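Local coordinates for hexameric cytochrome (Silicibacter pomeroyi, PDB 2OYY), which is of unknown function but binds heme as a hexameric cytochrome in which a tyrosine side chain coordinates the iron, at residues A21-L24 / S25-V29. Residues are numbered along the deposited sequence; the frame is centred on the assembly and turned at random.
Sequences AVKL and SRIAV. With HEM (protoporphyrin IX containing Fe), chain J.
With chi1 at -61°, S25 swings OG beside its own backbone N and back down the helix to the carbonyl of A21, while R26, bent at chi3 (52°), lays its guanidinium over the heme. The hydroxyl of S25 donates from OG to A21 O at 2.9 Å. A21 O also accepts the helical bond from S25 N at 3.2 Å, and the two donors come from opposite faces of the carbonyl plane, so one oxygen is gripped twice. Serine suits this buried site because it is small and its proton is spent on the preceding turn; its side chain also packs against V59, V60 and H63 of helix 50-70. The next rung of the helix is R26 N to V22 O at 3.2 Å. All this belongs to helix 14-32, one wall of the heme pocket in this all-helical protein, where positions 22, 25, 26 and 29 recur at three- and four-residue spacing and so present one face to the porphyrin. R26 brings CD to 3.4 Å from heme C4A, and its guanidinium lies roughly flat over pyrrole A, with NH1 3.2 Å from C1A. Arginine suits the place because its methylenes can run along the porphyrin while its flat, cationic end lies over the ring A side; its charge may polarise the porphyrin beneath it. V22 and V29 line the pocket with branched, apolar tips: V22 CG1 meets methyl CMA at 3.5 Å, and V29 CG1 meets CMC, also at 3.5 Å. L24 points away from the heme, its buried aliphatic branches packing on W5, L6 and H63 of its own chain and on F64 of a second subunit. The same neighbour also hydrogen-bonds the helix, through its S57 OG to S25 O.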
loop_
_atom_site.group_PDB
_atom_site.type_symbol
_atom_site.label_atom_id
_atom_site.label_comp_id
_atom_site.label_asym_id
_atom_site.label_seq_id
_atom_site.Cartn_x
_atom_site.Cartn_y
_atom_site.Cartn_z
ATOM N N ALA A 21 13.664 -9.336 -4.343
ATOM C CA ALA A 21 12.414 -8.562 -4.295
ATOM C C ALA A 21 11.901 -8.221 -5.689
ATOM O O ALA A 21 10.696 -8.305 -5.946
ATOM C CB ALA A 21 12.591 -7.296 -3.483
ATOM N N VAL A 22 12.826 -7.838 -6.580
ATOM C CA VAL A 22 12.493 -7.570 -7.985
ATOM C C VAL A 22 12.020 -8.881 -8.602
ATOM O O VAL A 22 11.083 -8.908 -9.429
ATOM C CB VAL A 22 13.709 -7.006 -8.796
ATOM C CG1 VAL A 22 13.316 -6.739 -10.255
ATOM C CG2 VAL A 22 14.256 -5.725 -8.165
ATOM N N LYS A 23 12.656 -9.973 -8.187
ATOM C CA LYS A 23 12.301 -11.285 -8.722
ATOM C C LYS A 23 10.895 -11.640 -8.321
ATOM O O LYS A 23 10.082 -11.977 -9.170
ATOM C CB LYS A 23 13.269 -12.378 -8.261
ATOM C CG LYS A 23 12.892 -13.771 -8.744
ATOM C CD LYS A 23 13.980 -14.765 -8.423
ATOM C CE LYS A 23 13.565 -16.190 -8.784
ATOM N NZ LYS A 23 14.632 -17.171 -8.379
ATOM N N LEU A 24 10.608 -11.551 -7.025
ATOM C CA LEU A 24 9.284 -11.871 -6.509
ATOM C C LEU A 24 8.159 -11.084 -7.178
ATOM O O LEU A 24 7.033 -11.575 -7.302
ATOM C CB LEU A 24 9.243 -11.685 -4.997
ATOM C CG LEU A 24 9.894 -12.805 -4.181
ATOM C CD1 LEU A 24 9.488 -12.698 -2.723
ATOM C CD2 LEU A 24 9.537 -14.190 -4.719
ATOM N N SER A 25 8.481 -9.872 -7.616
ATOM C CA SER A 25 7.519 -9.000 -8.254
ATOM C C SER A 25 7.183 -9.516 -9.637
ATOM O O SER A 25 6.028 -9.505 -10.043
ATOM C CB SER A 25 8.081 -7.580 -8.367
ATOM O OG SER A 25 8.362 -7.034 -7.090
ATOM N N ARG A 26 8.200 -9.971 -10.359
ATOM C CA ARG A 26 8.022 -10.414 -11.734
ATOM C C ARG A 26 7.389 -11.782 -11.836
ATOM O O ARG A 26 6.726 -12.087 -12.834
ATOM C CB ARG A 26 9.355 -10.429 -12.455
ATOM C CG ARG A 26 10.034 -9.082 -12.472
ATOM C CD ARG A 26 11.284 -9.146 -13.312
ATOM N NE ARG A 26 10.956 -9.706 -14.606
ATOM C CZ ARG A 26 11.812 -9.842 -15.598
ATOM N NH1 ARG A 26 13.068 -9.444 -15.439
ATOM N NH2 ARG A 26 11.401 -10.376 -16.741
ATOM N N ILE A 27 7.597 -12.615 -10.818
ATOM C CA ILE A 27 7.069 -13.960 -10.876
ATOM C C ILE A 27 5.547 -13.909 -10.734
ATOM O O ILE A 27 4.842 -14.690 -11.370
ATOM C CB ILE A 27 7.783 -14.992 -9.895
ATOM C CG1 ILE A 27 6.856 -15.469 -8.782
ATOM C CG2 ILE A 27 9.082 -14.457 -9.304
ATOM C CD1 ILE A 27 6.130 -16.741 -9.114
ATOM N N ALA A 28 5.032 -12.979 -9.933
ATOM C CA ALA A 28 3.570 -12.807 -9.855
ATOM C C ALA A 28 3.014 -12.530 -11.250
ATOM O O ALA A 28 1.955 -13.028 -11.620
ATOM C CB ALA A 28 3.194 -11.688 -8.908
ATOM N N VAL A 29 3.758 -11.735 -12.013
ATOM C CA VAL A 29 3.382 -11.368 -13.357
ATOM C C VAL A 29 3.452 -12.573 -14.295
ATOM O O VAL A 29 2.485 -12.873 -15.000
ATOM C CB VAL A 29 4.265 -10.228 -13.881
ATOM C CG1 VAL A 29 3.984 -9.983 -15.349
ATOM C CG2 VAL A 29 4.024 -8.966 -13.075
HETATM C CHA HEM J . 12.392 -6.878 -17.796
HETATM C CHB HEM J . 11.248 -5.685 -13.296
HETATM C CHC HEM J . 6.561 -6.069 -14.378
HETATM C CHD HEM J . 7.698 -7.779 -18.764
HETATM C C1A HEM J . 12.504 -6.503 -16.488
HETATM C C2A HEM J . 13.748 -6.240 -15.787
HETATM C C3A HEM J . 13.432 -5.905 -14.531
HETATM C C4A HEM J . 11.983 -5.955 -14.416
HETATM C CMA HEM J . 14.404 -5.528 -13.389
HETATM C CAA HEM J . 15.161 -6.330 -16.417
HETATM C CBA HEM J . 15.427 -5.097 -17.297
HETATM C CGA HEM J . 16.798 -5.171 -17.939
HETATM O O1A HEM J . 17.788 -5.552 -17.264
HETATM O O2A HEM J . 16.909 -4.854 -19.144
HETATM C C1B HEM J . 9.877 -5.702 -13.196
HETATM C C2B HEM J . 9.139 -5.460 -11.981
HETATM C C3B HEM J . 7.834 -5.560 -12.272
HETATM C C4B HEM J . 7.723 -5.878 -13.680
HETATM C CMB HEM J . 9.787 -5.144 -10.610
HETATM C CAB HEM J . 6.648 -5.374 -11.296
HETATM C CBB HEM J . 5.870 -6.411 -10.968
HETATM C C1C HEM J . 6.469 -6.545 -15.667
HETATM C C2C HEM J . 5.240 -6.760 -16.388
HETATM C C3C HEM J . 5.544 -7.237 -17.601
HETATM C C4C HEM J . 6.985 -7.339 -17.680
HETATM C CMC HEM J . 3.842 -6.467 -15.805
HETATM C CAC HEM J . 4.578 -7.594 -18.743
HETATM C CBC HEM J . 3.741 -8.612 -18.646
HETATM C C1D HEM J . 9.065 -7.700 -18.900
HETATM C C2D HEM J . 9.798 -8.157 -20.058
HETATM C C3D HEM J . 11.240 -7.882 -19.742
HETATM C C4D HEM J . 11.252 -7.277 -18.438
HETATM C CMD HEM J . 9.274 -8.803 -21.349
HETATM C CAD HEM J . 12.434 -8.173 -20.672
HETATM C CBD HEM J . 12.605 -6.871 -21.454
HETATM C CGD HEM J . 13.732 -6.937 -22.440
HETATM O O1D HEM J . 13.569 -7.706 -23.427
HETATM O O2D HEM J . 14.756 -6.218 -22.232
HETATM N NA HEM J . 11.449 -6.313 -15.624
HETATM N NB HEM J . 8.981 -5.954 -14.216
HETATM N NC HEM J . 7.526 -6.907 -16.487
HETATM N ND HEM J . 9.957 -7.181 -17.962
HETATM FE FE HEM J . 9.493 -6.381 -16.086
#